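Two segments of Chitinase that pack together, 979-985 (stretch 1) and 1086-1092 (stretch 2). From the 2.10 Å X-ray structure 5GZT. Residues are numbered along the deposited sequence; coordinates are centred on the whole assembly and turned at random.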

# COMPACT_ATOMS: atom_id res chain seq x y z
N LYS B 979 20.40 -16.31 15.25
CA LYS B 979 20.01 -16.41 13.87
C LYS B 979 21.25 -16.25 13.00
O LYS B 979 22.16 -15.52 13.33
CB LYS B 979 19.00 -15.32 13.60
CG LYS B 979 18.25 -15.57 12.31
CD LYS B 979 16.97 -14.73 12.19
CE LYS B 979 15.91 -15.22 13.18
NZ LYS B 979 14.52 -14.80 12.85
N THR B 980 21.34 -16.99 11.91
CA THR B 980 22.54 -16.97 11.11
C THR B 980 22.49 -15.76 10.12
O THR B 980 21.40 -15.24 9.79
CB THR B 980 22.72 -18.27 10.31
OG1 THR B 980 21.72 -18.32 9.28
CG2 THR B 980 22.66 -19.48 11.25
N ALA B 981 23.68 -15.42 9.61
CA ALA B 981 23.86 -14.26 8.69
C ALA B 981 25.33 -14.07 8.35
O ALA B 981 26.21 -14.83 8.85
CB ALA B 981 23.23 -12.98 9.27
N HIS B 982 25.62 -13.11 7.43
CA HIS B 982 26.99 -12.96 6.95
C HIS B 982 27.72 -12.00 7.92
O HIS B 982 27.18 -10.88 8.23
CB HIS B 982 26.97 -12.34 5.60
CG HIS B 982 26.28 -13.18 4.56
ND1 HIS B 982 26.75 -14.42 4.17
CD2 HIS B 982 25.22 -12.90 3.77
CE1 HIS B 982 25.96 -14.90 3.23
NE2 HIS B 982 25.05 -13.98 2.94
N GLN B 983 28.83 -12.49 8.43
CA GLN B 983 29.66 -11.71 9.40
C GLN B 983 30.55 -10.64 8.75
O GLN B 983 30.96 -9.71 9.43
CB GLN B 983 30.52 -12.61 10.29
CG GLN B 983 31.67 -13.37 9.61
CD GLN B 983 33.09 -12.96 10.06
OE1 GLN B 983 33.32 -11.85 10.68
NE2 GLN B 983 34.05 -13.80 9.71
N ALA B 984 30.79 -10.76 7.44
CA ALA B 984 31.74 -9.95 6.73
C ALA B 984 31.35 -9.59 5.29
O ALA B 984 32.21 -9.25 4.46
CB ALA B 984 33.06 -10.68 6.71
N SER B 985 30.06 -9.63 4.97
CA SER B 985 29.68 -9.53 3.55
C SER B 985 29.98 -8.16 2.95
O SER B 985 29.67 -7.12 3.57
CB SER B 985 28.19 -9.81 3.37
OG SER B 985 27.40 -8.95 4.14
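Stretch 2 1086-1092: TFITYDD

The most unusual feature of this contact is how much of it rests on one hydroxyl. Thr1089 OG1 accepts a hydrogen bond from the backbone of stretch 1, Gln983 N to Thr1089 OG1 at 2.8 Å, with an N-H...O angle of 172°, so the amide points almost straight at the oxygen. The acceptor is a side-chain oxygen rather than a backbone carbonyl. The same OG1 also reaches a water, 2.7 Å from Thr1089 OG1 and 2.7 Å from His982 ND1, which joins the imidazole to the threonine although the CA-to-CB bond of His982 points away from stretch 2.

Around this centre the two segments run side by side in nearly the same direction, their end-to-end lines only 6° apart. Stretch 2 is a strand from Thr1086 to Thr1089 and leaves regular structure at Tyr1090; stretch 1 has no regular helix or strand. It is extended through His982, then bends at Gln983, where psi falls to -18°. No backbone-to-backbone hydrogen bond links the two, so the parallel course does not amount to sheet pairing. The CA atoms of Thr980 and Phe1087 are 7.4 Å apart, those of His982 and Thr1089 close to 5.5 Å, and those of Ala984 and Tyr1090 stand at 6.5 Å: the chains come nearest where the threonine hydroxyl does its work.

The strand alternates in the usual way. Phe1087 and Thr1089 point toward stretch 1, whereas Ile1088 between them points away and makes no contact. Phe1087, with chi1 in t, lays one ring face against Thr980, whose CB is 3.8 Å from Phe1087 CD1 and 4.1 Å from the ring centroid, 22° off the normal, a CH-pi contact. At the ring edge sits a backbone oxygen, Ala981 O, 3.7 Å from Phe1087 CE1. That carbonyl also meets the threonine methyl, with Ala981 O to Thr1089 CG2 at 3.4 Å. Ala981 thus contributes through its main chain, its CB being turned away.

Thr1089 has the largest area covered by the other segment, and with chi1 in t it places OG1 3.4 Å from His982 CA as well as within reach of the Gln983 amide. Gln983 then returns along its side chain: a weak hydrogen bond runs from Gln983 NE2 to Thr1089 O at 3.3 Å, with an angle of 153°. One glutamine therefore engages one threonine twice, amide to hydroxyl and carboxamide to carbonyl, and NE2 also lies 4.0 Å from Tyr1090 CA.

Past the strand the packing thins. The CA-to-CB bond of Tyr1090 points away, and Asp1091 starts sideways but brings its end nearer, with Asp1091 OD2 3.8 Å from Ala984 CB; both its carboxylate oxygens are hydrogen-bonded elsewhere in the structure. The rule to read here is economical: 369 Å² of buried surface, one aromatic face met by a threonine CB, and one hydroxyl positioned for an amide and a water.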

# COMPACT_ATOMS: atom_id res chain seq x y z
N THR B 1086 25.66 -27.13 11.14
CA THR B 1086 26.68 -26.06 11.35
C THR B 1086 26.86 -25.14 10.09
O THR B 1086 27.08 -25.60 8.97
CB THR B 1086 28.02 -26.66 11.84
OG1 THR B 1086 27.80 -27.19 13.14
CG2 THR B 1086 29.15 -25.60 11.95
N PHE B 1087 26.68 -23.83 10.34
CA PHE B 1087 26.73 -22.78 9.32
C PHE B 1087 27.93 -21.91 9.64
O PHE B 1087 28.02 -21.41 10.76
CB PHE B 1087 25.46 -21.92 9.43
CG PHE B 1087 25.44 -20.75 8.48
CD1 PHE B 1087 25.96 -19.50 8.87
CD2 PHE B 1087 24.87 -20.88 7.23
CE1 PHE B 1087 25.94 -18.41 7.99
CE2 PHE B 1087 24.84 -19.79 6.35
CZ PHE B 1087 25.39 -18.55 6.72
N ILE B 1088 28.77 -21.67 8.64
CA ILE B 1088 30.01 -20.88 8.80
C ILE B 1088 29.99 -19.65 7.85
O ILE B 1088 29.71 -19.81 6.70
CB ILE B 1088 31.25 -21.74 8.47
CG1 ILE B 1088 31.35 -22.95 9.40
CG2 ILE B 1088 32.56 -20.96 8.60
CD1 ILE B 1088 31.38 -22.65 10.90
N THR B 1089 30.38 -18.48 8.34
CA THR B 1089 30.44 -17.24 7.55
C THR B 1089 31.83 -16.68 7.66
O THR B 1089 32.38 -16.55 8.78
CB THR B 1089 29.38 -16.25 8.00
OG1 THR B 1089 29.64 -14.96 7.46
CG2 THR B 1089 29.23 -16.20 9.54
N TYR B 1090 32.41 -16.41 6.51
CA TYR B 1090 33.83 -16.11 6.43
C TYR B 1090 34.13 -15.30 5.18
O TYR B 1090 33.19 -15.11 4.35
CB TYR B 1090 34.65 -17.43 6.48
CG TYR B 1090 34.48 -18.35 5.31
CD1 TYR B 1090 33.28 -19.05 5.09
CD2 TYR B 1090 35.51 -18.56 4.42
CE1 TYR B 1090 33.11 -19.88 3.99
CE2 TYR B 1090 35.37 -19.43 3.33
CZ TYR B 1090 34.18 -20.09 3.10
OH TYR B 1090 34.08 -20.91 1.98
N ASP B 1091 35.40 -14.82 5.02
CA ASP B 1091 35.88 -14.28 3.74
C ASP B 1091 36.71 -15.32 3.08
O ASP B 1091 37.52 -15.92 3.74
CB ASP B 1091 36.82 -13.01 3.88
CG ASP B 1091 36.05 -11.69 3.87
OD1 ASP B 1091 35.06 -11.58 3.10
OD2 ASP B 1091 36.37 -10.81 4.75
N ASP B 1092 36.65 -15.41 1.74
CA ASP B 1092 37.56 -16.27 0.96
C ASP B 1092 38.19 -15.55 -0.18
O ASP B 1092 38.09 -14.29 -0.23
CB ASP B 1092 36.86 -17.58 0.50
CG ASP B 1092 35.88 -17.38 -0.67
OD1 ASP B 1092 35.64 -16.21 -1.09
OD2 ASP B 1092 35.31 -18.42 -1.11
O HOH W 1 29.25 -15.14 4.82